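Local coordinates for CheC-like superfamily protein (Shewanella oneidensis, PDB 3H2D) that probably acts in bacterial chemotaxis as a CheX-type phosphatase, removing the phosphoryl group from the response regulator CheY, at residues Asn5-Phe10 against Ile136-Thr141; Asn16-Met21 against Gly91-Met96; Ala22-Thr27 against Ser142-Ala147; Gly45-Val50 against Ala115-Val120; Gly56-Thr61 against Ala147-Cys152. One frame throughout, in Å; residues are numbered along the deposited sequence.

Contact 1: Asn5-Phe10 against Ile136-Thr141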
# COMPACT_ATOMS: atom_id res chain seq x y z
N ASN B 5 -16.77 6.56 13.52
CA ASN B 5 -17.18 7.63 12.60
C ASN B 5 -16.05 8.30 11.81
O ASN B 5 -16.35 9.04 10.89
CB ASN B 5 -17.98 8.71 13.34
CG ASN B 5 -19.32 8.21 13.83
OD1 ASN B 5 -20.10 7.63 13.06
ND2 ASN B 5 -19.59 8.42 15.09
N PHE B 6 -14.79 8.08 12.17
CA PHE B 6 -13.68 8.57 11.36
C PHE B 6 -13.67 8.01 9.95
O PHE B 6 -13.02 8.57 9.06
CB PHE B 6 -12.32 8.40 12.07
CG PHE B 6 -12.02 9.48 13.05
CD1 PHE B 6 -11.59 10.72 12.61
CD2 PHE B 6 -12.22 9.30 14.42
CE1 PHE B 6 -11.36 11.78 13.55
CE2 PHE B 6 -11.99 10.34 15.36
CZ PHE B 6 -11.56 11.58 14.91
N ILE B 7 -14.38 6.90 9.70
CA ILE B 7 -14.45 6.37 8.36
C ILE B 7 -15.46 7.14 7.50
O ILE B 7 -15.38 7.08 6.28
CB ILE B 7 -14.72 4.83 8.36
CG1 ILE B 7 -14.28 4.20 7.02
CG2 ILE B 7 -16.17 4.50 8.72
CD1 ILE B 7 -14.05 2.73 7.08
N ASN B 8 -16.40 7.85 8.13
CA ASN B 8 -17.49 8.49 7.41
C ASN B 8 -17.07 9.44 6.28
O ASN B 8 -17.62 9.36 5.20
CB ASN B 8 -18.48 9.17 8.37
CG ASN B 8 -19.24 8.17 9.24
OD1 ASN B 8 -19.21 6.99 8.94
ND2 ASN B 8 -19.91 8.63 10.28
N PRO B 9 -16.08 10.33 6.50
CA PRO B 9 -15.57 11.19 5.39
C PRO B 9 -15.06 10.42 4.16
O PRO B 9 -15.20 10.89 3.00
CB PRO B 9 -14.45 11.98 6.05
CG PRO B 9 -14.71 11.88 7.48
CD PRO B 9 -15.44 10.65 7.77
N PHE B 10 -14.45 9.27 4.42
CA PHE B 10 -13.96 8.41 3.37
C PHE B 10 -15.12 7.71 2.66
O PHE B 10 -15.17 7.67 1.41
CB PHE B 10 -12.96 7.38 3.95
CG PHE B 10 -11.76 8.00 4.60
CD1 PHE B 10 -10.65 8.33 3.85
CD2 PHE B 10 -11.76 8.31 5.97
CE1 PHE B 10 -9.51 8.93 4.46
CE2 PHE B 10 -10.66 8.91 6.57
CZ PHE B 10 -9.52 9.22 5.81
N ILE B 136 -10.65 0.29 11.12
CA ILE B 136 -12.08 0.39 10.81
C ILE B 136 -12.30 -0.06 9.37
O ILE B 136 -11.67 0.46 8.46
CB ILE B 136 -12.61 1.83 10.93
CG1 ILE B 136 -12.29 2.44 12.29
CG2 ILE B 136 -14.08 1.88 10.63
CD1 ILE B 136 -12.55 3.95 12.28
N ILE B 137 -13.16 -1.04 9.16
CA ILE B 137 -13.42 -1.54 7.84
C ILE B 137 -14.92 -1.53 7.56
O ILE B 137 -15.75 -1.74 8.45
CB ILE B 137 -12.87 -2.97 7.67
CG1 ILE B 137 -13.14 -3.47 6.26
CG2 ILE B 137 -13.48 -3.92 8.67
CD1 ILE B 137 -12.17 -4.60 5.83
N MSE B 138 -15.26 -1.30 6.30
CA MSE B 138 -16.65 -1.39 5.90
C MSE B 138 -16.77 -1.92 4.50
O MSE B 138 -16.02 -1.52 3.62
CB MSE B 138 -17.33 -0.03 5.98
CG MSE B 138 -16.92 0.96 4.93
SE MSE B 138 -17.97 2.58 5.31
CE MSE B 138 -19.59 2.16 4.34
N PRO B 139 -17.71 -2.84 4.31
CA PRO B 139 -18.01 -3.37 2.98
C PRO B 139 -18.98 -2.47 2.20
O PRO B 139 -19.74 -1.69 2.82
CB PRO B 139 -18.64 -4.73 3.31
CG PRO B 139 -19.40 -4.43 4.53
CD PRO B 139 -18.54 -3.48 5.34
N PHE B 140 -18.93 -2.60 0.88
CA PHE B 140 -19.92 -2.03 -0.05
C PHE B 140 -20.36 -3.10 -1.06
O PHE B 140 -19.51 -3.81 -1.63
CB PHE B 140 -19.31 -0.87 -0.86
CG PHE B 140 -18.86 0.26 -0.05
CD1 PHE B 140 -17.65 0.21 0.60
CD2 PHE B 140 -19.63 1.40 0.06
CE1 PHE B 140 -17.20 1.29 1.35
CE2 PHE B 140 -19.19 2.48 0.81
CZ PHE B 140 -18.00 2.41 1.46
N THR B 141 -21.67 -3.26 -1.27
CA THR B 141 -22.19 -4.30 -2.20
C THR B 141 -22.88 -3.72 -3.43
O THR B 141 -23.60 -2.73 -3.36
CB THR B 141 -23.16 -5.30 -1.48
OG1 THR B 141 -23.20 -6.55 -2.19
CG2 THR B 141 -24.58 -4.76 -1.41
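Ile7, Ile136 and Met138 carry this contact, in which the chain leading into helix 8-21 packs on strand 135-142. It is helix-on-sheet packing in the CheC-like fold, helices lying against an antiparallel sheet. Ile7 is the centrepiece, and its side chain is directed toward the strand. Its CG1 lies anti to the backbone N (chi1 -159°), and the extended branch ends in CD1, which meets the strand at several atoms. CD1 sits 3.7 Å from Ile136 CG2 and also lies 3.6 Å from the carbonyl oxygen Ile136 O. The two isoleucines slide past one another in opposite directions, and the CB of Ile7 also comes within 3.8 Å of Ile136 CG2. Branched side chains suit this place because each offers two carbon arms at short reach. The longer Met138, built as selenomethionine and modelled in two conformers, meets the tip of Ile7 with its CG. Phe6 adds little here: its CB approaches Ile136 CD1 at 4.5 Å, while its ring turns away to meet Tyr110 edge-to-face. Around the contact, Pro31 of strand 27-33 also touches Ile7, and Leu11 of helix 8-21 touches Met138. The side chains that meet are all apolar, and strand 135-142 spends its backbone bonds on its sheet neighbours. Beyond Ile136, the same methyl of Ile7, CD1, rests 4.0 Å from Met138 CG.

Contact 2: Asn16-Met21 against Gly91-Met96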
# COMPACT_ATOMS: atom_id res chain seq x y z
N ASN B 16 -19.58 9.61 -3.30
CA ASN B 16 -19.55 10.70 -4.29
C ASN B 16 -18.96 10.32 -5.64
O ASN B 16 -19.53 10.60 -6.67
CB ASN B 16 -18.77 11.92 -3.77
CG ASN B 16 -19.52 12.71 -2.79
OD1 ASN B 16 -20.72 12.51 -2.60
ND2 ASN B 16 -18.82 13.61 -2.09
N VAL B 17 -17.79 9.70 -5.63
CA VAL B 17 -17.11 9.34 -6.87
C VAL B 17 -17.91 8.25 -7.63
O VAL B 17 -18.28 8.43 -8.78
CB VAL B 17 -15.66 8.88 -6.60
CG1 VAL B 17 -14.99 8.44 -7.88
CG2 VAL B 17 -14.87 10.04 -5.96
N ILE B 18 -18.25 7.17 -6.93
CA ILE B 18 -18.84 5.99 -7.57
C ILE B 18 -20.31 6.22 -7.93
O ILE B 18 -20.73 6.00 -9.08
CB ILE B 18 -18.64 4.74 -6.70
CG1 ILE B 18 -17.16 4.55 -6.38
CG2 ILE B 18 -19.19 3.51 -7.40
CD1 ILE B 18 -16.23 4.47 -7.61
N SER B 19 -21.09 6.71 -6.99
CA SER B 19 -22.51 6.87 -7.22
C SER B 19 -22.83 8.00 -8.16
O SER B 19 -23.69 7.81 -9.02
CB SER B 19 -23.29 6.98 -5.90
OG SER B 19 -23.14 5.78 -5.14
N THR B 20 -22.15 9.14 -8.08
CA THR B 20 -22.39 10.19 -9.07
C THR B 20 -21.48 10.08 -10.29
O THR B 20 -21.97 9.90 -11.39
CB THR B 20 -22.35 11.64 -8.50
OG1 THR B 20 -21.00 12.13 -8.51
CG2 THR B 20 -22.93 11.68 -7.09
N MSE B 21 -20.16 10.17 -10.12
CA MSE B 21 -19.25 10.16 -11.28
C MSE B 21 -19.27 8.82 -12.07
O MSE B 21 -19.00 8.80 -13.28
CB MSE B 21 -17.80 10.53 -10.89
CG MSE B 21 -17.42 12.04 -10.89
SE MSE B 21 -15.85 12.32 -9.75
CE MSE B 21 -16.39 13.99 -8.86
N GLY B 91 -5.92 4.48 -8.90
CA GLY B 91 -5.06 5.49 -8.29
C GLY B 91 -5.77 6.82 -8.19
O GLY B 91 -5.72 7.47 -7.15
N GLU B 92 -6.45 7.22 -9.26
CA GLU B 92 -7.18 8.50 -9.26
C GLU B 92 -8.38 8.47 -8.33
O GLU B 92 -8.62 9.43 -7.63
CB GLU B 92 -7.62 8.92 -10.67
CG GLU B 92 -6.47 9.38 -11.55
CD GLU B 92 -5.70 10.56 -10.89
OE1 GLU B 92 -6.34 11.45 -10.30
OE2 GLU B 92 -4.44 10.56 -10.92
N ILE B 93 -9.09 7.36 -8.29
CA ILE B 93 -10.18 7.20 -7.32
C ILE B 93 -9.63 7.32 -5.91
O ILE B 93 -10.21 8.01 -5.04
CB ILE B 93 -10.94 5.83 -7.48
CG1 ILE B 93 -11.70 5.83 -8.81
CG2 ILE B 93 -11.87 5.58 -6.29
CD1 ILE B 93 -12.34 4.49 -9.15
N THR B 94 -8.49 6.67 -5.66
CA THR B 94 -7.87 6.74 -4.34
C THR B 94 -7.53 8.18 -3.94
O THR B 94 -7.78 8.62 -2.77
CB THR B 94 -6.60 5.86 -4.28
OG1 THR B 94 -6.95 4.52 -4.58
CG2 THR B 94 -5.96 5.90 -2.91
N ASN B 95 -6.94 8.93 -4.88
CA ASN B 95 -6.62 10.33 -4.61
C ASN B 95 -7.88 11.15 -4.32
O ASN B 95 -7.86 12.01 -3.43
CB ASN B 95 -5.92 10.99 -5.78
CG ASN B 95 -4.44 10.84 -5.74
OD1 ASN B 95 -3.83 10.75 -4.68
ND2 ASN B 95 -3.83 10.82 -6.97
N MSE B 96 -8.97 10.92 -5.06
CA MSE B 96 -10.19 11.71 -4.84
C MSE B 96 -10.91 11.34 -3.53
O MSE B 96 -11.44 12.23 -2.88
CB MSE B 96 -11.17 11.59 -6.03
CG MSE B 96 -10.60 12.13 -7.28
SE MSE B 96 -12.01 12.11 -8.66
CE MSE B 96 -11.89 10.26 -9.14
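Asn16 O, one residue before the Val17 that meets Met96 across the contact, is held by Thr20 OG1 at 2.8 Å, in the carbonyl plane, with a weak second bond from Thr20 N. Threonine suits this place because its hydroxyl can serve a carbonyl one turn back, here where the helix widens into a pi-type turn. On the inner side of the helix the contact is apolar. Val17 meets Met96, the two side chains crossing at about a right angle. Val17 CG1 lies 3.8 Å from Met96 CE, and Val17 CG2 lies 4.0 Å from Met96 CB. Met96 is bent at its third torsion (chi3 -80°), which brings CE back toward the valine. Deeper in, Ile18 CD1 meets Ile93 CD1 at 4.2 Å, and Ile70 of helix 64-75 touches both isoleucines. At the outer rim the selenium atoms of the two selenomethionines, Met21 SE and Met96 SE, are 4.0 Å apart. The axes of segments 16-21 and 91-96 approach to 10.9 Å, with 113° between their directions. Helix 84-107 carries Glu92 and Asn95, a spacing consistent with the E-x2-N signature of CheC/CheX phosphatases, and its packing on helix 8-21 belongs to the helical layer of that fold.

Contact 3: Ala22-Thr27 against Ser142-Ala147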
# COMPACT_ATOMS: atom_id res chain seq x y z
N ALA B 22 -19.57 7.71 -11.39
CA ALA B 22 -19.64 6.41 -12.04
C ALA B 22 -21.07 5.88 -12.19
O ALA B 22 -21.26 4.75 -12.64
CB ALA B 22 -18.73 5.36 -11.31
N SER B 23 -22.05 6.69 -11.79
CA SER B 23 -23.46 6.31 -11.79
C SER B 23 -23.72 4.87 -11.33
O SER B 23 -24.54 4.17 -11.91
CB SER B 23 -24.07 6.52 -13.18
OG SER B 23 -23.83 7.82 -13.66
N LEU B 24 -23.02 4.43 -10.29
CA LEU B 24 -23.11 3.04 -9.84
C LEU B 24 -23.42 3.05 -8.34
O LEU B 24 -22.60 3.51 -7.56
CB LEU B 24 -21.77 2.34 -10.14
CG LEU B 24 -21.72 0.81 -10.06
CD1 LEU B 24 -20.56 0.25 -10.86
CD2 LEU B 24 -21.63 0.35 -8.59
N GLU B 25 -24.59 2.54 -7.96
CA GLU B 25 -25.03 2.52 -6.57
C GLU B 25 -24.30 1.43 -5.77
O GLU B 25 -24.51 0.25 -6.01
CB GLU B 25 -26.56 2.30 -6.50
CG GLU B 25 -27.19 2.39 -5.09
CD GLU B 25 -28.52 1.63 -4.99
OE1 GLU B 25 -29.55 2.28 -4.73
OE2 GLU B 25 -28.53 0.38 -5.18
N LEU B 26 -23.40 1.84 -4.88
CA LEU B 26 -22.80 0.95 -3.90
C LEU B 26 -23.66 1.01 -2.65
O LEU B 26 -24.03 2.09 -2.21
CB LEU B 26 -21.38 1.38 -3.58
CG LEU B 26 -20.31 1.02 -4.61
CD1 LEU B 26 -18.99 1.68 -4.21
CD2 LEU B 26 -20.14 -0.48 -4.76
N THR B 27 -23.99 -0.12 -2.06
CA THR B 27 -24.71 -0.09 -0.78
C THR B 27 -23.72 -0.43 0.32
O THR B 27 -23.20 -1.54 0.35
CB THR B 27 -25.87 -1.06 -0.77
OG1 THR B 27 -26.81 -0.67 -1.77
CG2 THR B 27 -26.57 -1.05 0.61
N SER B 142 -22.66 -4.38 -4.57
CA SER B 142 -23.46 -4.17 -5.76
C SER B 142 -23.66 -5.53 -6.44
O SER B 142 -23.03 -6.52 -6.07
CB SER B 142 -22.77 -3.19 -6.70
OG SER B 142 -21.59 -3.73 -7.26
N SER B 143 -24.52 -5.58 -7.45
CA SER B 143 -24.66 -6.81 -8.25
C SER B 143 -23.36 -7.16 -8.99
O SER B 143 -23.11 -8.34 -9.34
CB SER B 143 -25.83 -6.67 -9.25
OG SER B 143 -25.60 -5.53 -10.05
N TYR B 144 -22.51 -6.15 -9.20
CA TYR B 144 -21.22 -6.35 -9.87
C TYR B 144 -20.17 -6.91 -8.94
O TYR B 144 -19.10 -7.32 -9.39
CB TYR B 144 -20.70 -5.04 -10.40
CG TYR B 144 -21.71 -4.41 -11.30
CD1 TYR B 144 -21.86 -4.86 -12.60
CD2 TYR B 144 -22.55 -3.42 -10.83
CE1 TYR B 144 -22.80 -4.30 -13.44
CE2 TYR B 144 -23.48 -2.83 -11.65
CZ TYR B 144 -23.60 -3.29 -12.95
OH TYR B 144 -24.52 -2.71 -13.77
N GLY B 145 -20.47 -6.89 -7.64
CA GLY B 145 -19.57 -7.39 -6.64
C GLY B 145 -19.28 -6.39 -5.53
O GLY B 145 -19.98 -5.37 -5.38
N THR B 146 -18.24 -6.69 -4.77
CA THR B 146 -17.97 -6.06 -3.48
C THR B 146 -16.71 -5.16 -3.47
O THR B 146 -15.71 -5.42 -4.14
CB THR B 146 -17.83 -7.16 -2.39
OG1 THR B 146 -18.94 -8.08 -2.51
CG2 THR B 146 -17.79 -6.53 -0.99
N ALA B 147 -16.78 -4.09 -2.68
CA ALA B 147 -15.64 -3.27 -2.39
C ALA B 147 -15.53 -3.12 -0.87
O ALA B 147 -16.48 -3.40 -0.15
CB ALA B 147 -15.70 -1.88 -3.11
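Leu24, Glu25 and Leu26 converge on Ser142, the residue that opens the tight turn of a beta hairpin. Strands 135-142 and 145-153 are joined by a two-residue loop, a type I beta turn from Ser142 to Gly145, and the linker that follows helix 8-21 passes alongside it. The close part of the contact is centred on a single carbon. Ser142 CB lies 3.9 Å from the backbone oxygen Glu25 O, and the methyls Leu24 CD2 and Leu26 CD2 each come within 4.2 Å of the same atom. A serine fits because its small CB lets both leucine methyls approach while its hydroxyl serves the turn: Ser142 OG donates to Gly145 O at 3.0 Å, and Ser142 N reaches the same oxygen from the opposite face of its plane. Leu24 CG is anti to the backbone N (chi1 -166°), a setting that carries the branch toward the hairpin. Leu15 and Ile18 of helix 8-21 and Phe140 pack on Leu26, joining it to the hydrophobic core.

Both leucines are buried, whereas the other side of the contact borders solvent. There Leu24 CD1 approaches Tyr144 CD2 obliquely at 4.2 Å, and Tyr144, partly exposed, also touches Gln69 of helix 64-75. Glu25 is exposed and offers the hairpin little beyond its carbonyl. The turn itself is closed by Ser142 N and Gly145 N, each bonded to the other residue's carbonyl oxygen at 3.0 Å. At Gly145 phi is 127°, and a CB there would be jammed against Tyr144 O.

Contact 4: Gly45-Val50 against Ala115-Val120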
# COMPACT_ATOMS: atom_id res chain seq x y z
N GLY B 45 -6.46 0.26 -4.09
CA GLY B 45 -5.71 1.52 -3.97
C GLY B 45 -5.35 1.74 -2.50
O GLY B 45 -6.22 1.68 -1.64
N LEU B 46 -4.06 1.97 -2.23
CA LEU B 46 -3.50 2.15 -0.90
C LEU B 46 -2.77 3.49 -0.82
O LEU B 46 -2.08 3.88 -1.77
CB LEU B 46 -2.50 1.04 -0.57
CG LEU B 46 -3.05 -0.32 -0.15
CD1 LEU B 46 -3.81 -0.94 -1.27
CD2 LEU B 46 -1.84 -1.22 0.27
N ILE B 47 -2.90 4.19 0.30
CA ILE B 47 -2.25 5.47 0.49
C ILE B 47 -2.02 5.73 1.96
O ILE B 47 -2.83 5.39 2.81
CB ILE B 47 -3.08 6.62 -0.16
CG1 ILE B 47 -2.26 7.91 -0.35
CG2 ILE B 47 -4.48 6.83 0.56
CD1 ILE B 47 -2.83 8.84 -1.43
N GLY B 48 -0.89 6.34 2.24
CA GLY B 48 -0.57 6.80 3.60
C GLY B 48 -1.00 8.23 3.84
O GLY B 48 -1.12 9.02 2.89
N MSE B 49 -1.19 8.55 5.13
CA MSE B 49 -1.57 9.88 5.59
C MSE B 49 -0.72 10.26 6.78
O MSE B 49 -0.45 9.44 7.63
CB MSE B 49 -3.02 9.90 6.01
CG MSE B 49 -3.97 9.72 4.84
SE MSE B 49 -5.79 9.37 5.43
CE MSE B 49 -5.54 7.50 5.99
N VAL B 50 -0.27 11.51 6.80
CA VAL B 50 0.57 11.99 7.88
C VAL B 50 0.06 13.36 8.29
O VAL B 50 -0.11 14.25 7.44
CB VAL B 50 2.05 12.06 7.48
CG1 VAL B 50 2.88 12.61 8.57
CG2 VAL B 50 2.59 10.66 7.11
N ALA B 115 0.07 10.93 1.10
CA ALA B 115 1.24 10.56 0.33
C ALA B 115 0.68 10.30 -1.07
O ALA B 115 -0.21 11.02 -1.51
CB ALA B 115 1.91 9.34 0.94
N THR B 116 1.19 9.30 -1.78
CA THR B 116 0.81 9.05 -3.14
C THR B 116 0.27 7.60 -3.29
O THR B 116 0.67 6.71 -2.58
CB THR B 116 1.97 9.28 -4.09
OG1 THR B 116 3.06 8.46 -3.69
CG2 THR B 116 2.39 10.73 -4.10
N PRO B 117 -0.65 7.38 -4.25
CA PRO B 117 -1.29 6.09 -4.29
C PRO B 117 -0.37 4.97 -4.76
O PRO B 117 0.50 5.18 -5.57
CB PRO B 117 -2.39 6.25 -5.33
CG PRO B 117 -2.60 7.70 -5.44
CD PRO B 117 -1.23 8.27 -5.27
N MSE B 118 -0.55 3.80 -4.16
CA MSE B 118 0.01 2.58 -4.70
C MSE B 118 -1.16 1.69 -4.96
O MSE B 118 -2.09 1.62 -4.16
CB MSE B 118 0.94 1.91 -3.71
CG MSE B 118 2.29 2.55 -3.65
SE MSE B 118 3.24 1.90 -2.11
CE MSE B 118 2.46 3.04 -0.74
N VAL B 119 -1.13 1.04 -6.12
CA VAL B 119 -2.20 0.14 -6.53
C VAL B 119 -1.70 -1.30 -6.64
O VAL B 119 -0.72 -1.58 -7.34
CB VAL B 119 -2.86 0.59 -7.88
CG1 VAL B 119 -4.05 -0.30 -8.25
CG2 VAL B 119 -3.27 2.08 -7.72
N VAL B 120 -2.41 -2.19 -5.95
CA VAL B 120 -2.13 -3.59 -5.89
C VAL B 120 -3.03 -4.27 -6.89
O VAL B 120 -4.22 -3.98 -6.94
CB VAL B 120 -2.48 -4.12 -4.50
CG1 VAL B 120 -2.28 -5.66 -4.43
CG2 VAL B 120 -1.67 -3.34 -3.40
O HOH W 1 1.16 6.09 0.09
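Leu46 and Met118 form the hydrogen-bonded antiparallel pair at the heart of this contact, and each supplies both a donor and an acceptor. Leu46 N gives its hydrogen to Met118 O at 2.8 Å, and Met118 N returns a nearly straight bond to Leu46 O, also at 2.8 Å (174°). Leu46 O takes a further CA-H...O contact from Pro117 CA at 3.4 Å. Beyond this pair strand 113-122 departs from regular pairing, and direct bonding gives way to a water. That water accepts from Gly48 N at 3.0 Å and donates to Thr116 O at 2.8 Å, and so satisfies both backbone groups. Ala115 N then rejoins Gly48 O at 2.9 Å, and Ala115 CB rests 3.6 Å from the same oxygen. Ile47 packs against this irregular part: CG1 is anti to the backbone N (chi1 -163°), and CD1 reaches Ala115 O at 3.4 Å and the ring of Pro117. An alanine here would probably leave a gap beside Ala115 and Pro117 and deprive Thr94 and Thr98 of helix 84-107 of apolar cover. On the other face Leu46 CD1 packs on Val120 CG2. Met118, Val119 and Val120 also pair antiparallel with a strand of the second subunit, which makes 113-122 the outermost strand of the chain's sheet, through which the sheet continues across the dimer interface.

Contact 5: Gly56-Thr61 against Ala147-Cys152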
# COMPACT_ATOMS: atom_id res chain seq x y z
N GLY B 56 -1.50 7.38 9.49
CA GLY B 56 -2.30 6.23 9.20
C GLY B 56 -2.32 5.84 7.78
O GLY B 56 -1.51 6.29 6.98
N SER B 57 -3.32 5.02 7.47
CA SER B 57 -3.37 4.31 6.21
C SER B 57 -4.81 4.13 5.77
O SER B 57 -5.70 3.97 6.60
CB SER B 57 -2.70 2.92 6.37
OG SER B 57 -3.20 2.21 7.52
N LEU B 58 -5.02 4.19 4.45
CA LEU B 58 -6.30 3.91 3.80
C LEU B 58 -6.09 2.89 2.68
O LEU B 58 -5.12 2.99 1.94
CB LEU B 58 -6.83 5.18 3.16
CG LEU B 58 -7.99 5.07 2.17
CD1 LEU B 58 -9.25 4.58 2.91
CD2 LEU B 58 -8.21 6.42 1.53
N SER B 59 -6.98 1.91 2.60
CA SER B 59 -7.06 0.97 1.45
C SER B 59 -8.50 0.93 0.92
O SER B 59 -9.45 0.94 1.69
CB SER B 59 -6.56 -0.45 1.77
OG SER B 59 -7.32 -1.09 2.77
N ILE B 60 -8.62 0.91 -0.40
CA ILE B 60 -9.90 0.75 -1.07
C ILE B 60 -9.72 -0.46 -1.99
O ILE B 60 -8.95 -0.40 -2.91
CB ILE B 60 -10.28 1.98 -1.91
CG1 ILE B 60 -10.20 3.28 -1.10
CG2 ILE B 60 -11.69 1.87 -2.52
CD1 ILE B 60 -10.26 4.55 -2.05
N THR B 61 -10.51 -1.49 -1.77
CA THR B 61 -10.33 -2.77 -2.44
C THR B 61 -11.57 -3.08 -3.25
O THR B 61 -12.67 -2.84 -2.74
CB THR B 61 -10.07 -3.87 -1.39
OG1 THR B 61 -8.84 -3.57 -0.69
CG2 THR B 61 -9.99 -5.29 -2.03
N ALA B 147 -16.78 -4.09 -2.68
CA ALA B 147 -15.64 -3.27 -2.39
C ALA B 147 -15.53 -3.12 -0.87
O ALA B 147 -16.48 -3.40 -0.15
CB ALA B 147 -15.70 -1.88 -3.11
N PHE B 148 -14.36 -2.73 -0.41
CA PHE B 148 -14.10 -2.46 1.01
C PHE B 148 -13.23 -1.22 1.15
O PHE B 148 -12.29 -1.03 0.37
CB PHE B 148 -13.31 -3.61 1.67
CG PHE B 148 -13.96 -4.94 1.55
CD1 PHE B 148 -13.67 -5.75 0.51
CD2 PHE B 148 -14.84 -5.38 2.53
CE1 PHE B 148 -14.23 -7.00 0.42
CE2 PHE B 148 -15.40 -6.62 2.45
CZ PHE B 148 -15.11 -7.43 1.40
N ILE B 149 -13.56 -0.39 2.13
CA ILE B 149 -12.65 0.64 2.60
C ILE B 149 -12.17 0.21 3.96
O ILE B 149 -12.94 -0.26 4.77
CB ILE B 149 -13.31 2.04 2.77
CG1 ILE B 149 -13.59 2.70 1.45
CG2 ILE B 149 -12.38 2.97 3.56
CD1 ILE B 149 -14.53 3.96 1.60
N GLU B 150 -10.87 0.33 4.18
CA GLU B 150 -10.29 0.20 5.49
C GLU B 150 -9.41 1.43 5.82
O GLU B 150 -8.58 1.84 5.00
CB GLU B 150 -9.49 -1.10 5.61
CG GLU B 150 -8.94 -1.35 7.02
CD GLU B 150 -8.30 -2.72 7.26
OE1 GLU B 150 -8.35 -3.61 6.37
OE2 GLU B 150 -7.74 -2.89 8.38
N VAL B 151 -9.60 1.99 7.01
CA VAL B 151 -8.71 3.05 7.50
C VAL B 151 -8.11 2.66 8.86
O VAL B 151 -8.71 1.91 9.64
CB VAL B 151 -9.44 4.43 7.57
CG1 VAL B 151 -10.23 4.59 8.87
CG2 VAL B 151 -8.43 5.56 7.46
N CYS B 152 -6.91 3.15 9.14
CA CYS B 152 -6.26 2.91 10.43
C CYS B 152 -5.46 4.14 10.77
O CYS B 152 -4.81 4.67 9.90
CB CYS B 152 -5.33 1.72 10.34
SG CYS B 152 -4.71 1.17 11.94
O HOH W 2 -9.36 -2.25 1.63
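Leu58 and Ile149 meet obliquely on one face of an antiparallel pair in the middle of the six-stranded sheet of this CheC-like fold. Segments 56-61 and 147-152 run at 175° to each other, and three hydrogen-bonded pairs, Ser57 with Cys152, Ser59 with Glu150 and Thr61 with Phe148, hold them in register by six backbone bonds. Side chains therefore alternate strictly. The helix-facing side carries Leu58, Ile60, Ile149 and Val151, all branched and apolar. Leu58 CG lies anti to the backbone N (chi1 167°), and its CD1 leans across to Ile149 CG2 at 3.6 Å, also lying 3.5 Å from Glu150 O. Ile60 is a looser neighbour of Ile149, with the two CG1 atoms 4.3 Å apart.

The reverse face is mostly polar. Ser57 OG lies beside Cys152 CB, and Ser59 OG beside Glu150 CB, each pair at 3.6 Å. Small hydroxyls suit these positions because they lie low over the sheet and can still reach strand 125-129: Ser57 OG bonds His129 ND1 and Ser59 OG bonds His129 NE2, gripping the imidazole from both nitrogens. The extended Glu150 carries its carboxylate away to a salt bridge with Lys34, and Thr61 OG1 bonds Ser44 OG. At Gly56 a CB would run into Cys152 O, so glycine suits the place. Across the polar face a water bridges two hydroxyls, 2.6 Å from Ser59 OG and 2.7 Å from Thr61 OG1.

How the contacts relate
Four of the five contacts reach the same sheet, and contact 5 lies nearest the middle of the chain, its centre 8 Å from that of contact 1 and 10 Å from that of contact 4. The backbone joins them: Ile136 N lies 2.9 Å from Val151 O, and Gly45 O 2.8 Å from Ile60 N. Contacts 3 and 4 stand farthest apart, about 22 Å between centres, on opposite sides of the chain's centre. Contact 2 lies in the helical layer, where Thr94 CA is 4.0 Å from Ile60 CD1 of contact 5. Asn95, probably part of the phosphatase signature, has OD1 3.4 Å from Pro117 CG of contact 4. Contacts 4 and 5 touch the second subunit.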